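Long-range contacts in zinc chaperone AztD (Citrobacter koseri, PDB 6CMK), which acts as a periplasmic zinc chaperone, binding zinc ions and passing one directly to the solute-binding protein AztC of the AztABCD transport system: residues T91-I96 with K113-E118; V47-D52 with L59-V64; P213-S218 with F225-E230. All blocks are in the same frame, centred on the assembly; numbering follows the deposited sequence.

Contact 1. Residues T91-I96 with K113-E118; sequences TIASGI and KLLPLE
Two neighbouring strands of one beta-propeller blade meet where Thr-91, Ile-92 and Ala-93 of strand 88-100 run beside Lys-113, Leu-114 and Leu-115 of strand 113-120. Their directions differ by 135°, so the pairing is antiparallel but strongly twisted. Ala-93 and Lys-113 form the hydrogen-bonded pair: Ala-93 N donates a hydrogen bond to Lys-113 O at 2.8 Å, nearly along the C=O axis, and Lys-113 N returns a bond to Ala-93 O. Ile-92 and Leu-114 follow as a non-hydrogen-bonded pair, their side chains on the same face, where Ile-92 CG1 lies 4.1 Å from Leu-114 CD2. A further backbone bond runs from Leu-115 N to Thr-91 O. On the opposite face, Ala-93 CB sits among the CG of Lys-113 and the branched end of Leu-115, whose CD1 is 3.9 Å from it.

Past Leu-115 the blade strand turns a corner at Pro-116, and Thr-91 spans that corner. Its OG1 stands between the backbone N and the carbonyl carbon (chi1 72°), a rotation that lets it donate to Leu-117 O at 2.9 Å, in the carbonyl plane and on a lone pair. The same hydroxyl oxygen is 3.2 Å from Leu-115 CB. The methyl branch, CG2, lies beside the same Leu-117 carbonyl and also reaches Leu-117 CD2 at 3.6 Å, the two side chains crossing at about a right angle. Water 1 bridges the corner: it accepts from Thr-91 N at 3.0 Å and lies within donating distance of the carbonyl oxygens of Leu-115 and Leu-117. Val-152 of helix 149-153 packs on both Leu-115 and Leu-117.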
loop_
_atom_site.group_PDB
_atom_site.type_symbol
_atom_site.label_atom_id
_atom_site.label_comp_id
_atom_site.label_asym_id
_atom_site.label_seq_id
_atom_site.Cartn_x
_atom_site.Cartn_y
_atom_site.Cartn_z
ATOM N N THR B 91 15.509 18.957 1.107
ATOM C CA THR B 91 14.977 17.634 0.823
ATOM C C THR B 91 16.019 16.582 1.158
ATOM O O THR B 91 17.186 16.704 0.777
ATOM C CB THR B 91 14.559 17.536 -0.638
ATOM O OG1 THR B 91 15.719 17.483 -1.469
ATOM C CG2 THR B 91 13.751 18.757 -0.999
ATOM N N ILE B 92 15.580 15.543 1.857
ATOM C CA ILE B 92 16.430 14.462 2.333
ATOM C C ILE B 92 15.918 13.159 1.733
ATOM O O ILE B 92 14.714 12.878 1.781
ATOM C CB ILE B 92 16.420 14.392 3.873
ATOM C CG1 ILE B 92 17.090 15.629 4.474
ATOM C CG2 ILE B 92 17.109 13.120 4.378
ATOM C CD1 ILE B 92 16.794 15.824 5.963
ATOM N N ALA B 93 16.828 12.362 1.179
ATOM C CA ALA B 93 16.497 10.986 0.833
ATOM C C ALA B 93 16.649 10.139 2.086
ATOM O O ALA B 93 17.736 10.063 2.670
ATOM C CB ALA B 93 17.386 10.464 -0.292
ATOM N N SER B 94 15.551 9.531 2.520
ATOM C CA SER B 94 15.562 8.826 3.795
ATOM C C SER B 94 16.498 7.629 3.773
ATOM O O SER B 94 17.008 7.219 4.825
ATOM C CB SER B 94 14.153 8.368 4.132
ATOM O OG SER B 94 13.767 7.320 3.256
ATOM N N GLY B 95 16.714 7.048 2.602
ATOM C CA GLY B 95 17.509 5.852 2.485
ATOM C C GLY B 95 16.736 4.571 2.691
ATOM O O GLY B 95 17.351 3.502 2.756
ATOM N N ILE B 96 15.414 4.642 2.828
ATOM C CA ILE B 96 14.571 3.458 2.941
ATOM C C ILE B 96 13.477 3.572 1.896
ATOM O O ILE B 96 12.722 4.551 1.887
ATOM C CB ILE B 96 13.959 3.298 4.344
ATOM C CG1 ILE B 96 15.067 3.166 5.395
ATOM C CG2 ILE B 96 13.045 2.071 4.363
ATOM C CD1 ILE B 96 14.576 3.175 6.843
ATOM N N LYS B 113 20.672 10.894 2.850
ATOM C CA LYS B 113 21.484 11.938 2.244
ATOM C C LYS B 113 20.654 13.176 1.938
ATOM O O LYS B 113 19.442 13.108 1.704
ATOM C CB LYS B 113 22.176 11.431 0.972
ATOM C CG LYS B 113 21.247 11.081 -0.175
ATOM C CD LYS B 113 22.026 10.495 -1.343
ATOM C CE LYS B 113 21.116 9.785 -2.336
ATOM N NZ LYS B 113 20.552 8.516 -1.795
ATOM N N LEU B 114 21.332 14.316 1.955
ATOM C CA LEU B 114 20.724 15.564 1.527
ATOM C C LEU B 114 20.659 15.575 0.009
ATOM O O LEU B 114 21.676 15.372 -0.662
ATOM C CB LEU B 114 21.539 16.754 2.026
ATOM C CG LEU B 114 20.981 17.639 3.137
ATOM C CD1 LEU B 114 22.007 18.714 3.453
ATOM C CD2 LEU B 114 19.659 18.275 2.750
ATOM N N LEU B 115 19.477 15.790 -0.524
ATOM C CA LEU B 115 19.329 15.858 -1.964
ATOM C C LEU B 115 19.597 17.269 -2.453
ATOM O O LEU B 115 19.564 18.232 -1.675
ATOM C CB LEU B 115 17.930 15.416 -2.367
ATOM C CG LEU B 115 17.673 13.915 -2.231
ATOM C CD1 LEU B 115 16.189 13.629 -2.329
ATOM C CD2 LEU B 115 18.454 13.109 -3.268
ATOM N N PRO B 116 19.903 17.426 -3.746
ATOM C CA PRO B 116 20.145 18.776 -4.275
ATOM C C PRO B 116 18.888 19.620 -4.385
ATOM O O PRO B 116 19.002 20.851 -4.469
ATOM C CB PRO B 116 20.763 18.511 -5.657
ATOM C CG PRO B 116 20.273 17.153 -6.036
ATOM C CD PRO B 116 20.175 16.378 -4.749
ATOM N N LEU B 117 17.704 19.009 -4.395
ATOM C CA LEU B 117 16.475 19.776 -4.530
ATOM C C LEU B 117 16.291 20.706 -3.342
ATOM O O LEU B 117 16.209 20.256 -2.192
ATOM C CB LEU B 117 15.259 18.859 -4.649
ATOM C CG LEU B 117 13.930 19.632 -4.674
ATOM C CD1 LEU B 117 13.774 20.347 -5.995
ATOM C CD2 LEU B 117 12.754 18.722 -4.476
ATOM N N GLU B 118 16.191 21.997 -3.640
ATOM C CA GLU B 118 15.739 23.006 -2.694
ATOM C C GLU B 118 14.595 23.775 -3.330
ATOM O O GLU B 118 14.623 24.063 -4.529
ATOM C CB GLU B 118 16.842 23.991 -2.321
ATOM C CG GLU B 118 17.992 23.422 -1.529
ATOM C CD GLU B 118 18.956 24.511 -1.093
ATOM O OE1 GLU B 118 18.838 25.643 -1.605
ATOM O OE2 GLU B 118 19.820 24.240 -0.237
HETATM O O HOH W 1 18.017 19.947 -0.141
#

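Contact 2. Residues V47-D52 with L59-V64; sequences VVNVID and LATFNV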
loop_
_atom_site.group_PDB
_atom_site.type_symbol
_atom_site.label_atom_id
_atom_site.label_comp_id
_atom_site.label_asym_id
_atom_site.label_seq_id
_atom_site.Cartn_x
_atom_site.Cartn_y
_atom_site.Cartn_z
ATOM N N VAL B 47 19.615 22.270 12.092
ATOM C CA VAL B 47 20.155 20.919 11.998
ATOM C C VAL B 47 19.004 19.922 11.979
ATOM O O VAL B 47 17.993 20.104 12.666
ATOM C CB VAL B 47 21.118 20.625 13.166
ATOM C CG1 VAL B 47 20.420 20.843 14.492
ATOM C CG2 VAL B 47 21.655 19.210 13.083
ATOM N N VAL B 48 19.163 18.863 11.190
ATOM C CA VAL B 48 18.257 17.715 11.211
ATOM C C VAL B 48 19.103 16.480 11.488
ATOM O O VAL B 48 20.059 16.196 10.754
ATOM C CB VAL B 48 17.467 17.562 9.900
ATOM C CG1 VAL B 48 16.609 16.301 9.933
ATOM C CG2 VAL B 48 16.588 18.776 9.662
ATOM N N ASN B 49 18.787 15.780 12.573
ATOM C CA ASN B 49 19.465 14.544 12.933
ATOM C C ASN B 49 18.665 13.338 12.452
ATOM O O ASN B 49 17.434 13.347 12.454
ATOM C CB ASN B 49 19.671 14.459 14.446
ATOM C CG ASN B 49 20.768 15.386 14.941
ATOM O OD1 ASN B 49 21.937 15.217 14.603
ATOM N ND2 ASN B 49 20.395 16.358 15.755
ATOM N N VAL B 50 19.381 12.298 12.035
ATOM C CA VAL B 50 18.780 11.043 11.591
ATOM C C VAL B 50 19.262 9.965 12.541
ATOM O O VAL B 50 20.468 9.837 12.777
ATOM C CB VAL B 50 19.155 10.689 10.140
ATOM C CG1 VAL B 50 18.322 9.481 9.652
ATOM C CG2 VAL B 50 18.963 11.889 9.224
ATOM N N ILE B 51 18.325 9.199 13.079
ATOM C CA ILE B 51 18.614 8.211 14.106
ATOM C C ILE B 51 17.954 6.909 13.693
ATOM O O ILE B 51 16.834 6.910 13.175
ATOM C CB ILE B 51 18.113 8.699 15.480
ATOM C CG1 ILE B 51 18.984 9.890 15.917
ATOM C CG2 ILE B 51 18.111 7.574 16.525
ATOM C CD1 ILE B 51 18.746 10.380 17.326
ATOM N N ASP B 52 18.663 5.805 13.899
ATOM C CA ASP B 52 18.066 4.487 13.728
ATOM C C ASP B 52 17.029 4.276 14.824
ATOM O O ASP B 52 17.364 4.281 16.011
ATOM C CB ASP B 52 19.150 3.412 13.781
ATOM C CG ASP B 52 18.626 2.019 13.467
ATOM O OD1 ASP B 52 17.432 1.721 13.702
ATOM O OD2 ASP B 52 19.427 1.205 12.975
ATOM N N LEU B 59 22.782 8.139 12.637
ATOM C CA LEU B 59 23.124 7.842 11.256
ATOM C C LEU B 59 23.663 9.049 10.507
ATOM O O LEU B 59 24.533 8.890 9.642
ATOM C CB LEU B 59 21.894 7.301 10.519
ATOM C CG LEU B 59 21.624 5.794 10.532
ATOM C CD1 LEU B 59 22.077 5.116 11.817
ATOM C CD2 LEU B 59 20.135 5.552 10.291
ATOM N N ALA B 60 23.170 10.250 10.808
ATOM C CA ALA B 60 23.588 11.428 10.060
ATOM C C ALA B 60 23.146 12.683 10.788
ATOM O O ALA B 60 22.167 12.676 11.540
ATOM C CB ALA B 60 23.012 11.428 8.637
ATOM N N THR B 61 23.897 13.753 10.559
ATOM C CA THR B 61 23.509 15.103 10.935
ATOM C C THR B 61 23.579 15.954 9.677
ATOM O O THR B 61 24.604 15.967 8.990
ATOM C CB THR B 61 24.426 15.668 12.021
ATOM O OG1 THR B 61 24.371 14.828 13.177
ATOM C CG2 THR B 61 24.006 17.073 12.411
ATOM N N PHE B 62 22.489 16.638 9.363
ATOM C CA PHE B 62 22.428 17.511 8.202
ATOM C C PHE B 62 22.322 18.950 8.666
ATOM O O PHE B 62 21.465 19.284 9.493
ATOM C CB PHE B 62 21.239 17.171 7.309
ATOM C CG PHE B 62 21.313 15.809 6.719
ATOM C CD1 PHE B 62 22.429 15.411 6.006
ATOM C CD2 PHE B 62 20.276 14.917 6.890
ATOM C CE1 PHE B 62 22.507 14.147 5.463
ATOM C CE2 PHE B 62 20.346 13.656 6.348
ATOM C CZ PHE B 62 21.465 13.267 5.637
ATOM N N ASN B 63 23.184 19.795 8.127
ATOM C CA ASN B 63 23.103 21.222 8.380
ATOM C C ASN B 63 22.306 21.874 7.261
ATOM O O ASN B 63 22.607 21.685 6.077
ATOM C CB ASN B 63 24.501 21.831 8.495
ATOM C CG ASN B 63 25.310 21.195 9.606
ATOM O OD1 ASN B 63 24.990 21.350 10.784
ATOM N ND2 ASN B 63 26.352 20.460 9.237
ATOM N N VAL B 64 21.274 22.619 7.644
ATOM C CA VAL B 64 20.452 23.342 6.685
ATOM C C VAL B 64 20.571 24.820 7.036
ATOM O O VAL B 64 21.493 25.217 7.757
ATOM C CB VAL B 64 18.998 22.825 6.687
ATOM C CG1 VAL B 64 18.950 21.391 6.169
ATOM C CG2 VAL B 64 18.366 22.897 8.074
#
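Val-47 to Ile-51 and Leu-59 to Asn-63 run antiparallel, the axes 4.7 Å apart at closest approach and 169° between their directions, with Val-48 facing Phe-62 and Val-50 facing Ala-60 as hydrogen-bonded pairs. Val-48 and Phe-62 exchange two backbone bonds, from N to O in each direction. At the other end the ladder is irregular: Val-50 O takes a bond from Leu-59 N at 2.9 Å and a weak one from Ala-60 N at 3.4 Å. Two residues opposite one define a classic beta bulge in the second strand of this hairpin, which forms the outer part of a four-stranded propeller blade completed by strands 32-42 and 392-403.

The face with Asn-49 and Thr-61 is polar at its middle. These two side chains lie side by side and point the same way, and Thr-61 OG1 donates to Asn-49 OD1 at 2.8 Å, the donor approaching almost straight on to the amide carbonyl (166°). Thr-61 CG2, anti to its backbone N, is directed instead to Val-47 CG2. At 3.2 Å this methyl-methyl pair is tighter than ordinary van der Waals contact.

The opposite face is apolar. Val-50 CG2 reaches the Phe-62 ring obliquely, 3.6 Å from CE2, and also lies 4.1 Å from Ala-60 CB. Close to the bulge, Leu-59 CD1 lies 3.9 Å from Asp-52 CB, while Asp-52 OD1 accepts a bond from Leu-54 N.

Contact 3. Residues P213-S218 with F225-E230; sequences PGLHGS and FALSCE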
loop_
_atom_site.group_PDB
_atom_site.type_symbol
_atom_site.label_atom_id
_atom_site.label_comp_id
_atom_site.label_asym_id
_atom_site.label_seq_id
_atom_site.Cartn_x
_atom_site.Cartn_y
_atom_site.Cartn_z
ATOM N N PRO B 213 -15.266 29.752 5.853
ATOM C CA PRO B 213 -14.629 30.902 6.509
ATOM C C PRO B 213 -13.592 30.478 7.537
ATOM O O PRO B 213 -13.792 29.527 8.292
ATOM C CB PRO B 213 -15.804 31.632 7.171
ATOM C CG PRO B 213 -16.921 30.651 7.211
ATOM C CD PRO B 213 -16.722 29.724 6.061
ATOM N N GLY B 214 -12.476 31.201 7.564
ATOM C CA GLY B 214 -11.451 30.944 8.554
ATOM C C GLY B 214 -10.739 29.634 8.308
ATOM O O GLY B 214 -10.451 28.899 9.259
ATOM N N LEU B 215 -10.467 29.315 7.048
ATOM C CA LEU B 215 -9.868 28.029 6.713
ATOM C C LEU B 215 -8.453 27.922 7.263
ATOM O O LEU B 215 -7.607 28.793 7.023
ATOM C CB LEU B 215 -9.867 27.854 5.199
ATOM C CG LEU B 215 -9.524 26.463 4.664
ATOM C CD1 LEU B 215 -10.252 26.234 3.349
ATOM C CD2 LEU B 215 -8.021 26.318 4.474
ATOM N N HIS B 216 -8.197 26.842 8.004
ATOM C CA HIS B 216 -6.873 26.540 8.531
ATOM C C HIS B 216 -6.891 25.126 9.090
ATOM O O HIS B 216 -7.796 24.777 9.856
ATOM C CB HIS B 216 -6.451 27.528 9.623
ATOM C CG HIS B 216 -5.030 27.368 10.056
ATOM N ND1 HIS B 216 -4.658 26.563 11.111
ATOM C CD2 HIS B 216 -3.885 27.903 9.570
ATOM C CE1 HIS B 216 -3.347 26.613 11.259
ATOM N NE2 HIS B 216 -2.854 27.419 10.336
ATOM N N GLY B 217 -5.918 24.316 8.712
ATOM C CA GLY B 217 -5.868 22.914 9.102
ATOM C C GLY B 217 -6.084 22.017 7.899
ATOM O O GLY B 217 -6.985 22.245 7.085
ATOM N N SER B 218 -5.260 20.977 7.795
ATOM C CA SER B 218 -5.233 20.138 6.604
ATOM C C SER B 218 -4.639 18.780 6.943
ATOM O O SER B 218 -3.669 18.689 7.697
ATOM C CB SER B 218 -4.412 20.802 5.493
ATOM O OG SER B 218 -3.152 21.212 6.002
ATOM N N PHE B 225 -9.071 14.044 1.418
ATOM C CA PHE B 225 -8.290 15.100 2.038
ATOM C C PHE B 225 -9.232 16.086 2.713
ATOM O O PHE B 225 -10.297 16.409 2.181
ATOM C CB PHE B 225 -7.407 15.820 1.012
ATOM C CG PHE B 225 -6.233 16.493 1.628
ATOM C CD1 PHE B 225 -6.342 17.786 2.102
ATOM C CD2 PHE B 225 -5.028 15.823 1.769
ATOM C CE1 PHE B 225 -5.281 18.396 2.700
ATOM C CE2 PHE B 225 -3.951 16.433 2.364
ATOM C CZ PHE B 225 -4.082 17.728 2.836
ATOM N N ALA B 226 -8.843 16.567 3.887
ATOM C CA ALA B 226 -9.701 17.450 4.664
ATOM C C ALA B 226 -9.030 18.793 4.918
ATOM O O ALA B 226 -7.836 18.855 5.211
ATOM C CB ALA B 226 -10.076 16.812 5.999
ATOM N N LEU B 227 -9.824 19.858 4.804
ATOM C CA LEU B 227 -9.445 21.208 5.201
ATOM C C LEU B 227 -10.484 21.683 6.207
ATOM O O LEU B 227 -11.686 21.558 5.960
ATOM C CB LEU B 227 -9.393 22.163 3.996
ATOM C CG LEU B 227 -8.570 21.734 2.772
ATOM C CD1 LEU B 227 -8.751 22.741 1.644
ATOM C CD2 LEU B 227 -7.101 21.585 3.122
ATOM N N SER B 228 -10.035 22.224 7.330
ATOM C CA SER B 228 -10.952 22.629 8.385
ATOM C C SER B 228 -11.134 24.141 8.398
ATOM O O SER B 228 -10.228 24.901 8.048
ATOM C CB SER B 228 -10.451 22.155 9.749
ATOM O OG SER B 228 -9.093 22.478 9.934
ATOM N N CYS B 229 -12.323 24.569 8.808
ATOM C CA CYS B 229 -12.619 25.989 8.917
ATOM C C CYS B 229 -13.653 26.184 10.025
ATOM O O CYS B 229 -13.915 25.277 10.821
ATOM C CB CYS B 229 -13.084 26.532 7.563
ATOM S SG CYS B 229 -14.789 26.185 7.206
ATOM N N GLU B 230 -14.239 27.384 10.081
ATOM C CA GLU B 230 -15.152 27.718 11.173
ATOM C C GLU B 230 -16.493 26.994 11.078
ATOM O O GLU B 230 -17.160 26.828 12.104
ATOM C CB GLU B 230 -15.369 29.235 11.215
ATOM C CG GLU B 230 -14.077 30.010 11.438
ATOM C CD GLU B 230 -14.229 31.517 11.272
ATOM O OE1 GLU B 230 -15.294 31.982 10.809
ATOM O OE2 GLU B 230 -13.269 32.238 11.607
#
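Hydrogen bonds tie the loop of Pro-213 to Gly-217 to the end of strand 224-228. Glu-230 N donates to Pro-213 O at 2.8 Å, and His-216 N to Ser-228 O, both approaching their carbonyls almost head-on. Ser-228 N bonds to Gly-217 O from above the carbonyl plane, 42° out of it. The serine side chain adds a shorter link: OG donates to His-216 O at 2.6 Å, with the hydroxyl tilted 31° from that carbonyl's plane. His-216 is thus bonded by Ser-228 O and OG, and Gly-217 O by Ser-228 N.

Weaker C-H contacts accompany these bonds, among them Ser-218 CA to Ala-226 O at 3.2 Å.

Among the apolar contacts, Leu-215 CD1 and Leu-227 CD1 approach to 4.2 Å, crossing at a slant, and Leu-227 CD2 lies 3.7 Å from Ser-218 CB. That CB also sits at the edge of the Phe-225 ring, 3.8 Å from CE1 and near the ring plane. At the far end, Pro-213 CD packs against Cys-229 SG, which closes a disulfide to Cys-212, the residue just before this loop, so a covalent link reinforces the backbone bonds.

The glycines take positive phi angles: Gly-214 CA lies 3.8 Å from Glu-230 OE2, and Gly-217 CA 3.4 Å from Ser-228 OG. His-216, held by its N and O, has its CB pointing away from segment 225-230; ND1 bonds to Ser-260 O, and NE2 binds zinc with His-126 and His-169, completing the three-histidine, high-affinity site 1 of AztD.

Contacts 1 and 2 belong to adjacent propeller blades and touch: Phe-62 CZ of contact 2 lies 3.6 Å from Lys-113 CA, and Ile-92 CD1 of contact 1 packs on Phe-62 CD2 and Val-48 CG1. Both are partly buried strand pairings, with exposed Lys-113 and Thr-61 at their margins. Contact 3 lies across the chain's centre, about 30 Å from contact 1 and 33 Å from contact 2, centre to centre. A similar share of residues is buried in contacts 1 and 3, a smaller one in contact 2. Where contacts 1 and 2 rely on ladders interrupted by a corner and a bulge, contact 3 joins an irregular loop to a strand by scattered bonds beside a disulfide, and carries a zinc ligand.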